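Local coordinates for protein terminase, large subunit (Enterobacteria phage P22, PDB 4DKW) that drives viral DNA into empty capsids as an ATP-powered motor and cuts the genome to begin and end packaging, here as its nuclease domain, at residues Tyr178-Met181 with Met182-Phe185; Thr102-Asp106 with Ala107-Met111; Trp46-Lys49 with Asp50-Val53; Pro11-Thr14 with Ile15-Gln18; His158-Glu161 with Asn162-Val166. All coordinates share one frame; numbering follows the deposited sequence.

Interaction 1 (Tyr178-Met181 with Met182-Phe185)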
loop_
_atom_site.group_PDB
_atom_site.type_symbol
_atom_site.label_atom_id
_atom_site.label_comp_id
_atom_site.label_asym_id
_atom_site.label_seq_id
_atom_site.Cartn_x
_atom_site.Cartn_y
_atom_site.Cartn_z
ATOM N N TYR A 178 1.580 -4.188 0.781
ATOM C CA TYR A 178 2.976 -4.119 1.259
ATOM C C TYR A 178 3.119 -3.406 2.605
ATOM O O TYR A 178 3.899 -3.837 3.461
ATOM C CB TYR A 178 3.904 -3.443 0.240
ATOM C CG TYR A 178 3.920 -4.120 -1.106
ATOM C CD1 TYR A 178 3.779 -5.499 -1.213
ATOM C CD2 TYR A 178 4.065 -3.380 -2.275
ATOM C CE1 TYR A 178 3.783 -6.117 -2.448
ATOM C CE2 TYR A 178 4.073 -3.989 -3.508
ATOM C CZ TYR A 178 3.936 -5.357 -3.588
ATOM O OH TYR A 178 3.948 -5.966 -4.819
ATOM N N GLY A 179 2.383 -2.311 2.778
ATOM C CA GLY A 179 2.403 -1.569 4.023
ATOM C C GLY A 179 1.844 -2.409 5.154
ATOM O O GLY A 179 2.385 -2.429 6.259
ATOM N N TYR A 180 0.753 -3.109 4.868
ATOM C CA TYR A 180 0.148 -4.016 5.827
ATOM C C TYR A 180 1.108 -5.155 6.229
ATOM O O TYR A 180 1.255 -5.481 7.411
ATOM C CB TYR A 180 -1.178 -4.569 5.281
ATOM C CG TYR A 180 -1.759 -5.665 6.145
ATOM C CD1 TYR A 180 -2.373 -5.365 7.346
ATOM C CD2 TYR A 180 -1.684 -7.002 5.760
ATOM C CE1 TYR A 180 -2.881 -6.359 8.154
ATOM C CE2 TYR A 180 -2.207 -8.014 6.562
ATOM C CZ TYR A 180 -2.797 -7.676 7.759
ATOM O OH TYR A 180 -3.320 -8.639 8.583
ATOM N N MET A 181 1.761 -5.756 5.245
ATOM C CA MET A 181 2.688 -6.855 5.507
ATOM C C MET A 181 3.823 -6.421 6.416
ATOM O O MET A 181 4.260 -7.173 7.295
ATOM C CB MET A 181 3.264 -7.382 4.200
ATOM C CG MET A 181 2.244 -8.109 3.341
ATOM S SD MET A 181 2.849 -8.396 1.665
ATOM C CE MET A 181 4.277 -9.408 1.987
ATOM N N MET A 182 4.287 -5.196 6.204
ATOM C CA MET A 182 5.437 -4.669 6.929
ATOM C C MET A 182 5.057 -3.804 8.129
ATOM O O MET A 182 5.879 -3.033 8.614
ATOM C CB MET A 182 6.326 -3.866 5.979
ATOM C CG MET A 182 6.989 -4.707 4.917
ATOM S SD MET A 182 8.310 -5.761 5.566
ATOM C CE MET A 182 9.746 -4.708 5.408
ATOM N N ARG A 183 3.826 -3.952 8.613
ATOM C CA ARG A 183 3.310 -3.116 9.692
ATOM C C ARG A 183 4.142 -3.172 10.972
ATOM O O ARG A 183 4.052 -2.270 11.806
ATOM C CB ARG A 183 1.841 -3.441 9.978
ATOM C CG ARG A 183 1.580 -4.828 10.524
ATOM C CD ARG A 183 0.099 -5.096 10.560
ATOM N NE ARG A 183 -0.225 -6.404 11.128
ATOM C CZ ARG A 183 -0.146 -7.554 10.461
ATOM N NH1 ARG A 183 0.266 -7.571 9.200
ATOM N NH2 ARG A 183 -0.471 -8.692 11.058
ATOM N N ARG A 184 4.976 -4.204 11.118
ATOM C CA ARG A 184 5.856 -4.293 12.293
ATOM C C ARG A 184 6.912 -3.182 12.297
ATOM O O ARG A 184 7.545 -2.920 13.322
ATOM C CB ARG A 184 6.528 -5.668 12.387
ATOM C CG ARG A 184 7.411 -6.029 11.176
ATOM C CD ARG A 184 7.765 -7.514 11.158
ATOM N NE ARG A 184 8.592 -7.877 10.007
ATOM C CZ ARG A 184 8.110 -8.111 8.788
ATOM N NH1 ARG A 184 6.805 -8.007 8.561
ATOM N NH2 ARG A 184 8.930 -8.441 7.791
ATOM N N PHE A 185 7.099 -2.541 11.141
ATOM C CA PHE A 185 8.036 -1.429 10.999
ATOM C C PHE A 185 7.372 -0.051 11.075
ATOM O O PHE A 185 8.060 0.974 11.052
ATOM C CB PHE A 185 8.854 -1.560 9.715
ATOM C CG PHE A 185 9.734 -2.768 9.694
ATOM C CD1 PHE A 185 10.867 -2.828 10.486
ATOM C CD2 PHE A 185 9.416 -3.853 8.899
ATOM C CE1 PHE A 185 11.667 -3.933 10.475
ATOM C CE2 PHE A 185 10.216 -4.959 8.892
ATOM C CZ PHE A 185 11.362 -5.009 9.671
#

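Interaction 2 (Thr102-Asp106 with Ala107-Met111)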
loop_
_atom_site.group_PDB
_atom_site.type_symbol
_atom_site.label_atom_id
_atom_site.label_comp_id
_atom_site.label_asym_id
_atom_site.label_seq_id
_atom_site.Cartn_x
_atom_site.Cartn_y
_atom_site.Cartn_z
ATOM N N THR A 102 16.915 2.314 -4.190
ATOM C CA THR A 102 18.054 3.222 -4.052
ATOM C C THR A 102 17.732 4.595 -4.627
ATOM O O THR A 102 18.031 5.619 -4.017
ATOM C CB THR A 102 19.317 2.659 -4.748
ATOM O OG1 THR A 102 19.698 1.423 -4.128
ATOM C CG2 THR A 102 20.478 3.648 -4.671
ATOM N N GLN A 103 17.121 4.610 -5.807
ATOM C CA GLN A 103 16.725 5.855 -6.456
ATOM C C GLN A 103 15.708 6.607 -5.602
ATOM O O GLN A 103 15.708 7.838 -5.560
ATOM C CB GLN A 103 16.124 5.574 -7.837
ATOM C CG GLN A 103 17.049 4.853 -8.806
ATOM C CD GLN A 103 16.343 4.450 -10.089
ATOM O OE1 GLN A 103 15.224 4.895 -10.364
ATOM N NE2 GLN A 103 16.990 3.593 -10.878
ATOM N N TYR A 104 14.839 5.858 -4.927
ATOM C CA TYR A 104 13.804 6.454 -4.079
ATOM C C TYR A 104 14.372 6.959 -2.750
ATOM O O TYR A 104 13.979 8.022 -2.260
ATOM C CB TYR A 104 12.646 5.472 -3.865
ATOM C CG TYR A 104 11.616 5.521 -4.970
ATOM C CD1 TYR A 104 10.416 6.194 -4.795
ATOM C CD2 TYR A 104 11.862 4.926 -6.207
ATOM C CE1 TYR A 104 9.476 6.256 -5.807
ATOM C CE2 TYR A 104 10.928 4.983 -7.228
ATOM C CZ TYR A 104 9.737 5.651 -7.022
ATOM O OH TYR A 104 8.806 5.714 -8.036
ATOM N N ALA A 105 15.311 6.201 -2.186
ATOM C CA ALA A 105 16.016 6.632 -0.987
ATOM C C ALA A 105 16.792 7.911 -1.276
ATOM O O ALA A 105 16.793 8.845 -0.470
ATOM C CB ALA A 105 16.945 5.532 -0.492
ATOM N N ASP A 106 17.444 7.954 -2.437
ATOM C CA ASP A 106 18.255 9.108 -2.822
ATOM C C ASP A 106 17.366 10.322 -3.033
ATOM O O ASP A 106 17.805 11.458 -2.847
ATOM C CB ASP A 106 19.069 8.822 -4.092
ATOM C CG ASP A 106 20.222 7.859 -3.848
ATOM O OD1 ASP A 106 20.616 7.674 -2.674
ATOM O OD2 ASP A 106 20.740 7.295 -4.837
ATOM N N ALA A 107 16.120 10.064 -3.420
ATOM C CA ALA A 107 15.132 11.115 -3.645
ATOM C C ALA A 107 14.574 11.668 -2.331
ATOM O O ALA A 107 13.957 12.731 -2.308
ATOM C CB ALA A 107 14.001 10.604 -4.533
ATOM N N GLY A 108 14.789 10.942 -1.238
ATOM C CA GLY A 108 14.413 11.439 0.074
ATOM C C GLY A 108 13.522 10.520 0.897
ATOM O O GLY A 108 13.292 10.754 2.088
ATOM N N PHE A 109 13.001 9.475 0.272
ATOM C CA PHE A 109 12.130 8.565 0.990
ATOM C C PHE A 109 12.913 7.730 2.003
ATOM O O PHE A 109 14.064 7.343 1.752
ATOM C CB PHE A 109 11.426 7.623 0.026
ATOM C CG PHE A 109 10.393 8.278 -0.848
ATOM C CD1 PHE A 109 9.114 8.534 -0.368
ATOM C CD2 PHE A 109 10.682 8.599 -2.167
ATOM C CE1 PHE A 109 8.154 9.120 -1.173
ATOM C CE2 PHE A 109 9.723 9.188 -2.981
ATOM C CZ PHE A 109 8.461 9.445 -2.481
ATOM N N SER A 110 12.280 7.447 3.142
ATOM C CA SER A 110 12.859 6.556 4.143
ATOM C C SER A 110 12.538 5.097 3.808
ATOM O O SER A 110 11.719 4.444 4.455
ATOM C CB SER A 110 12.352 6.928 5.535
ATOM O OG SER A 110 12.574 8.306 5.786
ATOM N N MET A 111 13.193 4.601 2.774
ATOM C CA MET A 111 12.966 3.253 2.290
ATOM C C MET A 111 13.481 2.226 3.296
ATOM O O MET A 111 14.588 2.355 3.802
ATOM C CB MET A 111 13.638 3.110 0.929
ATOM C CG MET A 111 13.052 4.089 -0.092
ATOM S SD MET A 111 11.548 3.398 -0.735
ATOM C CE MET A 111 10.583 4.761 -1.321
HETATM O O HOH W 1 17.048 7.873 2.338
#

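Interaction 3 (Trp46-Lys49 with Asp50-Val53)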
loop_
_atom_site.group_PDB
_atom_site.type_symbol
_atom_site.label_atom_id
_atom_site.label_comp_id
_atom_site.label_asym_id
_atom_site.label_seq_id
_atom_site.Cartn_x
_atom_site.Cartn_y
_atom_site.Cartn_z
ATOM N N TRP A 46 -2.378 4.057 8.419
ATOM C CA TRP A 46 -2.311 4.288 9.857
ATOM C C TRP A 46 -2.829 3.048 10.552
ATOM O O TRP A 46 -3.780 2.420 10.077
ATOM C CB TRP A 46 -3.156 5.489 10.271
ATOM C CG TRP A 46 -2.736 6.774 9.652
ATOM C CD1 TRP A 46 -1.601 7.012 8.932
ATOM C CD2 TRP A 46 -3.456 8.013 9.693
ATOM N NE1 TRP A 46 -1.564 8.324 8.527
ATOM C CE2 TRP A 46 -2.689 8.960 8.982
ATOM C CE3 TRP A 46 -4.669 8.412 10.273
ATOM C CZ2 TRP A 46 -3.109 10.284 8.823
ATOM C CZ3 TRP A 46 -5.080 9.729 10.117
ATOM C CH2 TRP A 46 -4.302 10.649 9.397
ATOM N N TRP A 47 -2.189 2.694 11.662
ATOM C CA TRP A 47 -2.558 1.516 12.442
ATOM C C TRP A 47 -2.823 1.900 13.906
ATOM O O TRP A 47 -1.924 2.328 14.628
ATOM C CB TRP A 47 -1.449 0.459 12.369
ATOM C CG TRP A 47 -1.810 -0.861 12.972
ATOM C CD1 TRP A 47 -3.062 -1.302 13.306
ATOM C CD2 TRP A 47 -0.906 -1.930 13.295
ATOM N NE1 TRP A 47 -2.993 -2.571 13.833
ATOM C CE2 TRP A 47 -1.693 -2.980 13.835
ATOM C CE3 TRP A 47 0.469 -2.096 13.184
ATOM C CZ2 TRP A 47 -1.117 -4.195 14.261
ATOM C CZ3 TRP A 47 1.031 -3.294 13.610
ATOM C CH2 TRP A 47 0.239 -4.327 14.141
ATOM N N ASP A 48 -4.074 1.764 14.317
ATOM C CA ASP A 48 -4.459 1.849 15.707
ATOM C C ASP A 48 -4.215 0.451 16.255
ATOM O O ASP A 48 -5.003 -0.449 15.998
ATOM C CB ASP A 48 -5.961 2.209 15.786
ATOM C CG ASP A 48 -6.463 2.370 17.218
ATOM O OD1 ASP A 48 -5.767 1.929 18.158
ATOM O OD2 ASP A 48 -7.559 2.934 17.405
ATOM N N LYS A 49 -3.126 0.253 16.995
ATOM C CA LYS A 49 -2.827 -1.074 17.547
ATOM C C LYS A 49 -3.716 -1.487 18.702
ATOM O O LYS A 49 -3.876 -2.676 18.959
ATOM C CB LYS A 49 -1.375 -1.175 17.999
ATOM C CG LYS A 49 -0.362 -1.080 16.876
ATOM C CD LYS A 49 0.998 -1.563 17.349
ATOM C CE LYS A 49 2.049 -1.272 16.314
ATOM N NZ LYS A 49 3.406 -1.623 16.780
ATOM N N ASP A 50 -4.282 -0.505 19.406
ATOM C CA ASP A 50 -5.193 -0.767 20.523
ATOM C C ASP A 50 -6.517 -1.384 20.054
ATOM O O ASP A 50 -6.926 -2.436 20.555
ATOM C CB ASP A 50 -5.450 0.512 21.335
ATOM C CG ASP A 50 -4.176 1.099 21.914
ATOM O OD1 ASP A 50 -3.485 0.390 22.680
ATOM O OD2 ASP A 50 -3.848 2.261 21.593
ATOM N N ALA A 51 -7.179 -0.729 19.101
ATOM C CA ALA A 51 -8.403 -1.267 18.510
ATOM C C ALA A 51 -8.073 -2.281 17.407
ATOM O O ALA A 51 -8.937 -3.058 16.994
ATOM C CB ALA A 51 -9.257 -0.138 17.960
ATOM N N ASP A 52 -6.821 -2.258 16.937
ATOM C CA ASP A 52 -6.352 -3.105 15.834
ATOM C C ASP A 52 -7.154 -2.789 14.569
ATOM O O ASP A 52 -7.759 -3.668 13.957
ATOM C CB ASP A 52 -6.422 -4.590 16.211
ATOM C CG ASP A 52 -5.422 -5.436 15.447
ATOM O OD1 ASP A 52 -4.762 -4.911 14.518
ATOM O OD2 ASP A 52 -5.303 -6.634 15.775
ATOM N N VAL A 53 -7.158 -1.507 14.203
ATOM C CA VAL A 53 -7.869 -1.003 13.030
ATOM C C VAL A 53 -6.874 -0.291 12.121
ATOM O O VAL A 53 -6.004 0.432 12.603
ATOM C CB VAL A 53 -9.015 -0.027 13.427
ATOM C CG1 VAL A 53 -9.689 0.578 12.186
ATOM C CG2 VAL A 53 -10.058 -0.745 14.273
HETATM O O HOH W 2 -2.055 2.205 18.888
#

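Interaction 4 (Pro11-Thr14 with Ile15-Gln18)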
loop_
_atom_site.group_PDB
_atom_site.type_symbol
_atom_site.label_atom_id
_atom_site.label_comp_id
_atom_site.label_asym_id
_atom_site.label_seq_id
_atom_site.Cartn_x
_atom_site.Cartn_y
_atom_site.Cartn_z
ATOM N N PRO A 11 -19.462 -3.920 0.104
ATOM C CA PRO A 11 -19.902 -2.560 -0.231
ATOM C C PRO A 11 -18.830 -1.531 0.128
ATOM O O PRO A 11 -18.398 -1.504 1.281
ATOM C CB PRO A 11 -21.139 -2.367 0.658
ATOM C CG PRO A 11 -21.613 -3.755 0.956
ATOM C CD PRO A 11 -20.387 -4.600 1.028
ATOM N N GLU A 12 -18.415 -0.714 -0.841
ATOM C CA GLU A 12 -17.427 0.355 -0.622
ATOM C C GLU A 12 -17.690 1.207 0.604
ATOM O O GLU A 12 -16.771 1.614 1.305
ATOM C CB GLU A 12 -17.428 1.313 -1.796
ATOM C CG GLU A 12 -16.914 0.736 -3.047
ATOM C CD GLU A 12 -16.998 1.734 -4.162
ATOM O OE1 GLU A 12 -17.239 1.296 -5.297
ATOM O OE2 GLU A 12 -16.828 2.953 -3.907
ATOM N N GLU A 13 -18.960 1.492 0.846
ATOM C CA GLU A 13 -19.335 2.384 1.920
ATOM C C GLU A 13 -19.049 1.799 3.295
ATOM O O GLU A 13 -18.857 2.548 4.254
ATOM C CB GLU A 13 -20.806 2.814 1.763
ATOM C CG GLU A 13 -21.058 4.329 2.081
ATOM C CD GLU A 13 -20.356 5.287 1.089
ATOM O OE1 GLU A 13 -19.348 4.915 0.445
ATOM O OE2 GLU A 13 -20.802 6.443 0.979
ATOM N N THR A 14 -18.986 0.469 3.384
ATOM C CA THR A 14 -18.631 -0.179 4.643
ATOM C C THR A 14 -17.158 0.021 5.015
ATOM O O THR A 14 -16.810 0.020 6.193
ATOM C CB THR A 14 -18.994 -1.685 4.652
ATOM O OG1 THR A 14 -18.186 -2.386 3.708
ATOM C CG2 THR A 14 -20.451 -1.883 4.293
ATOM N N ILE A 15 -16.295 0.227 4.023
ATOM C CA ILE A 15 -14.874 0.444 4.320
ATOM C C ILE A 15 -14.415 1.906 4.195
ATOM O O ILE A 15 -13.278 2.233 4.527
ATOM C CB ILE A 15 -13.950 -0.519 3.517
ATOM C CG1 ILE A 15 -13.848 -0.131 2.044
ATOM C CG2 ILE A 15 -14.441 -1.966 3.618
ATOM C CD1 ILE A 15 -12.972 -1.083 1.255
ATOM N N LYS A 16 -15.307 2.779 3.743
ATOM C CA LYS A 16 -14.990 4.194 3.546
ATOM C C LYS A 16 -15.167 4.942 4.878
ATOM O O LYS A 16 -16.051 4.606 5.655
ATOM C CB LYS A 16 -15.892 4.752 2.424
ATOM C CG LYS A 16 -15.479 6.092 1.817
ATOM C CD LYS A 16 -16.350 6.475 0.601
ATOM C CE LYS A 16 -16.172 5.500 -0.571
ATOM N NZ LYS A 16 -16.780 5.979 -1.849
ATOM N N CYS A 17 -14.314 5.926 5.166
ATOM C CA CYS A 17 -14.498 6.759 6.361
ATOM C C CYS A 17 -14.128 8.210 6.090
ATOM O O CYS A 17 -13.402 8.487 5.140
ATOM C CB CYS A 17 -13.692 6.214 7.555
ATOM S SG CYS A 17 -11.899 6.458 7.484
ATOM N N GLN A 18 -14.631 9.123 6.925
ATOM C CA GLN A 18 -14.218 10.533 6.895
ATOM C C GLN A 18 -12.789 10.695 7.392
ATOM O O GLN A 18 -12.416 10.081 8.389
ATOM C CB GLN A 18 -15.132 11.390 7.774
ATOM C CG GLN A 18 -16.566 11.430 7.321
ATOM C CD GLN A 18 -16.752 12.228 6.047
ATOM O OE1 GLN A 18 -15.955 13.109 5.727
ATOM N NE2 GLN A 18 -17.811 11.930 5.319
HETATM O O HOH W 3 -17.296 2.631 7.677
#

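Interaction 5 (His158-Glu161 with Asn162-Val166)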
loop_
_atom_site.group_PDB
_atom_site.type_symbol
_atom_site.label_atom_id
_atom_site.label_comp_id
_atom_site.label_asym_id
_atom_site.label_seq_id
_atom_site.Cartn_x
_atom_site.Cartn_y
_atom_site.Cartn_z
ATOM N N HIS A 158 -10.417 -8.499 -9.620
ATOM C CA HIS A 158 -11.173 -9.731 -9.850
ATOM C C HIS A 158 -10.278 -10.923 -10.181
ATOM O O HIS A 158 -9.069 -10.779 -10.365
ATOM C CB HIS A 158 -12.186 -9.516 -10.975
ATOM C CG HIS A 158 -11.553 -9.287 -12.315
ATOM N ND1 HIS A 158 -11.014 -8.076 -12.691
ATOM C CD2 HIS A 158 -11.359 -10.127 -13.364
ATOM C CE1 HIS A 158 -10.527 -8.173 -13.917
ATOM N NE2 HIS A 158 -10.725 -9.408 -14.345
ATOM N N ARG A 159 -10.885 -12.104 -10.255
ATOM C CA ARG A 159 -10.179 -13.306 -10.662
ATOM C C ARG A 159 -10.572 -13.699 -12.080
ATOM O O ARG A 159 -11.685 -13.405 -12.530
ATOM C CB ARG A 159 -10.486 -14.452 -9.705
ATOM C CG ARG A 159 -9.942 -14.224 -8.317
ATOM C CD ARG A 159 -10.342 -15.311 -7.343
ATOM N NE ARG A 159 -9.865 -14.971 -6.009
ATOM C CZ ARG A 159 -8.621 -15.181 -5.586
ATOM N NH1 ARG A 159 -7.725 -15.758 -6.382
ATOM N NH2 ARG A 159 -8.270 -14.818 -4.360
ATOM N N ASP A 160 -9.662 -14.360 -12.791
ATOM C CA ASP A 160 -9.976 -14.798 -14.142
ATOM C C ASP A 160 -10.898 -16.013 -14.128
ATOM O O ASP A 160 -11.389 -16.421 -13.071
ATOM C CB ASP A 160 -8.713 -15.045 -14.989
ATOM C CG ASP A 160 -7.803 -16.115 -14.418
ATOM O OD1 ASP A 160 -8.283 -17.051 -13.740
ATOM O OD2 ASP A 160 -6.582 -16.028 -14.678
ATOM N N GLU A 161 -11.121 -16.597 -15.298
ATOM C CA GLU A 161 -12.062 -17.698 -15.428
ATOM C C GLU A 161 -11.638 -18.949 -14.644
ATOM O O GLU A 161 -12.478 -19.812 -14.362
ATOM C CB GLU A 161 -12.257 -18.029 -16.906
ATOM C CG GLU A 161 -10.940 -18.225 -17.651
ATOM C CD GLU A 161 -11.135 -18.712 -19.078
ATOM O OE1 GLU A 161 -12.302 -18.895 -19.491
ATOM O OE2 GLU A 161 -10.124 -18.919 -19.786
ATOM N N ASN A 162 -10.353 -19.049 -14.293
ATOM C CA ASN A 162 -9.842 -20.230 -13.588
ATOM C C ASN A 162 -9.547 -19.985 -12.110
ATOM O O ASN A 162 -9.129 -20.884 -11.391
ATOM C CB ASN A 162 -8.624 -20.806 -14.303
ATOM C CG ASN A 162 -9.006 -21.605 -15.516
ATOM O OD1 ASN A 162 -9.620 -22.658 -15.394
ATOM N ND2 ASN A 162 -8.663 -21.109 -16.698
ATOM N N GLY A 163 -9.761 -18.756 -11.665
ATOM C CA GLY A 163 -9.658 -18.441 -10.254
ATOM C C GLY A 163 -8.400 -17.716 -9.828
ATOM O O GLY A 163 -8.168 -17.541 -8.627
ATOM N N LYS A 164 -7.582 -17.307 -10.797
ATOM C CA LYS A 164 -6.343 -16.587 -10.499
ATOM C C LYS A 164 -6.593 -15.085 -10.465
ATOM O O LYS A 164 -7.360 -14.568 -11.281
ATOM C CB LYS A 164 -5.268 -16.894 -11.546
ATOM C CG LYS A 164 -4.629 -18.257 -11.403
ATOM C CD LYS A 164 -3.337 -18.329 -12.207
ATOM C CE LYS A 164 -2.222 -17.531 -11.535
ATOM N NZ LYS A 164 -0.994 -17.427 -12.385
ATOM N N ILE A 165 -5.945 -14.386 -9.535
ATOM C CA ILE A 165 -5.996 -12.924 -9.488
ATOM C C ILE A 165 -5.579 -12.364 -10.836
ATOM O O ILE A 165 -4.580 -12.790 -11.408
ATOM C CB ILE A 165 -5.022 -12.351 -8.438
ATOM C CG1 ILE A 165 -5.377 -12.838 -7.034
ATOM C CG2 ILE A 165 -5.030 -10.823 -8.473
ATOM C CD1 ILE A 165 -4.236 -12.764 -6.080
ATOM N N VAL A 166 -6.359 -11.432 -11.361
ATOM C CA VAL A 166 -5.967 -10.718 -12.565
ATOM C C VAL A 166 -5.194 -9.482 -12.108
ATOM O O VAL A 166 -5.746 -8.575 -11.476
ATOM C CB VAL A 166 -7.183 -10.346 -13.439
ATOM C CG1 VAL A 166 -6.769 -9.430 -14.582
ATOM C CG2 VAL A 166 -7.836 -11.608 -13.984
HETATM O O HOH W 4 -8.134 -7.629 -11.526
HETATM O O HOH W 5 -4.765 -14.381 -13.742
#

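Interaction 1 (Tyr178-Met181 with Met182-Phe185)
The C-terminal end of helix 171-181 runs into a 3-10 segment here, and Arg-183 folds back over the Tyr-180 ring. The guanidinium lies flat on the phenol ring, planes 10° apart and centres 4.2 Å apart, an off-centre cation-pi stack in which NH1 of Arg-183 comes within 3.4 Å of CZ of Tyr-180. With CG between its backbone N and carbonyl carbon (chi1 66°) and an extended chain beyond, Arg-183 runs alongside the ring. The same NH1 donates to Tyr-180 O at 2.9 Å, with the oxygen in the guanidinium plane, which fixes the rotation of the group. Arg-183 N reaches Tyr-180 O from the opposite face of the carbonyl at 3.2 Å, so one oxygen is held by backbone and side chain of a single residue. Met-182 N closes the last helical turn on Tyr-178 O at 3.1 Å. Beyond the segments, Tyr-180 OH bonds to Glu-131 of helix 125-137, and Phe-54 meets the tyrosine ring edge-to-face. Tyr-178 lies about 4 Å, side chain to side chain, from the magnesium ligand Asp-33. This is a helix C-terminus of an RNase H-like nuclease domain, whose last turn, through Tyr-178, borders the magnesium site.

Interaction 2 (Thr102-Asp106 with Ala107-Met111)
Apolar contacts join Tyr-104, on the last turns of helix 97-107, to Phe-109 and Met-111. The two aromatic side chains run side by side, pointing the same way with planes 37° apart, and CD1 of Tyr-104 comes within 3.6 Å of CE2 of Phe-109. The methionine is bent at chi2 (-82°), which brings its methyl CE to 3.4 Å from CB of Tyr-104, while its CG passes Ala-105. Backbone bonds gather on Tyr-104 O: Phe-109 N donates to it at 3.1 Å, and Ala-107 N and Gly-108 N add weak bonds. Gly-108 N also reaches Ala-105 O at 3.0 Å from above the carbonyl plane. With positive phi at Gly-108 (126°), this is a Schellman motif; it ends the helix of the beta-alpha-beta unit formed by strand 82-84, helix 97-107 and strand 110-111. A nearly straight CA-H...O contact runs from Ala-105 CA to Phe-109 O, 3.4 Å. Water-mediated bonding links the same two residues, one water donating to Ala-105 O and to Phe-109 O. Among outside partners, Tyr-104 OH bonds to Gln-40, Trp-71 of helix 67-78 meets Phe-109 edge-to-face, and the same helix packs against the Tyr-104 side chain.

Interaction 3 (Trp46-Lys49 with Asp50-Val53)
Asp-48 and Val-53 pair tightly where strand 40-48 turns back toward strand 53-62. Asp-48 N donates to Val-53 O at 2.9 Å, nearly along the C=O axis, and Val-53 N returns a 3.0 Å bond to Asp-48 O, with Asp-52 N adding a weak one. Trp-47 braces one flank: its CG is anti to the backbone N (chi1 -172°), and the indole NE1 meets the anti side of Asp-52 OD1 at 3.0 Å, in the ring plane. Phe-54 stacks on this indole. The turn itself is looser and largely solvent-facing. There Asp-48 OD1 takes Ala-51 N from above its carboxylate plane at 3.2 Å in a nearly straight bond, and Asp-50 N only weakly. Asp-50 OD2 lies 3.9 Å from Asp-48 OD1, a close pair of like charges; a water bridges that Asp-50 oxygen to Lys-49 N. Asp-52, with positive phi, and Val-53 both oppose Asp-48, the G1 bulge of an antiparallel beta hairpin.

Interaction 4 (Pro11-Thr14 with Ile15-Gln18)
Lys-16 reaches back between Glu-12 and Glu-13, at the point where the short helix 12-15 gives way to strand 16-17. Glu-12 and Lys-16 run side by side and point the same way; OE2 of the extended glutamate is 3.7 Å from NZ of Lys-16, a long salt bridge. Glu-13 crosses the lysine at a slant instead. Bent at chi2 (65°), it lays OE1 3.4 Å from CD of Lys-16, beside the aliphatic part of the chain, and 3.6 Å from NZ, a second long salt bridge. The lysine in turn has CG anti to its backbone N (chi1 -165°) and a bend at chi3 that sets NZ within range of both carboxylates. On the backbone, Ile-15 N donates to Glu-12 O at 3.1 Å from above the carbonyl plane, and Lys-16 N makes a weak bond to the same oxygen. Thr-14 turns its hydroxyl back on the turn: OG1 donates to Pro-11 O at 2.6 Å, in the carbonyl plane, and Thr-14 N shares that acceptor. Ile-15 packs on Phe-151 and Phe-154 of helix 148-156. Glu-12 OE2 has its stronger partner in Arg-155, a salt bridge, and Lys-16 makes a cation-pi contact with Phe-151. Lys-16 is thus probably a secondary, loosely held partner of the carboxylates, whereas the bonds on Pro-11 O and that from Ile-15 N to Glu-12 O secure the turn.

Interaction 5 (His158-Glu161 with Asn162-Val166)
Asp-160 OD1 is gripped by three backbone N-H groups of the turn that follows it. Asn-162 N donates at 2.9 Å and Lys-164 N at 3.0 Å, the two arriving from opposite faces of the carboxylate plane, and Gly-163 N adds a weak bond. The carboxylate sits over the turn because CG lies between the backbone N and carbonyl carbon (chi1 60°). Gly-163 N also donates to Asp-160 O, closing a type I beta turn from Asp-160 to Gly-163, with positive phi at the glycine. Arg-159, extended along the arm of the turn, brings NH1 to Gly-163 O at 2.9 Å, the oxygen lying 19° out of the guanidinium plane; this NH1 also forms a salt bridge with Glu-126 of helix 125-137. Further back, Asp-160 N bonds to Lys-164 O at 2.8 Å and Val-166 N to His-158 O at 3.0 Å, the latter in a nearly straight line. Val-166 CB sits over one face of the His-158 imidazole in a CH-pi contact, 4.1 Å from the ring centroid, and His-158 ND1 bonds to Leu-156 O. A water donates to both Asp-160 OD2 and Ile-165 O. The N-H bonds on OD1 hold the turn in shape; together with the water on OD2 they would probably stabilise the negative charge of Asp-160 and lower its pKa.

From the N terminus the five contacts follow in series, none nesting in or crossing another. Interaction 4 links helix 12-15 to strand 16-17, and interaction 3 closes the hairpin between strands 40-48 and 53-62. Interaction 2 closes the turn from helix 97-107 to strand 110-111; all three reach the same mixed sheet. Interaction 5 closes the loop after strand 158-159, about 34 Å from interaction 2, centre to centre, across the chain's middle. Interaction 1 ends helix 171-181 and leads toward strand 187-188. It touches interaction 3, CG of Arg-183 packing 3.5 Å from CZ3 of Trp-47, which ties the helix end to the hairpin.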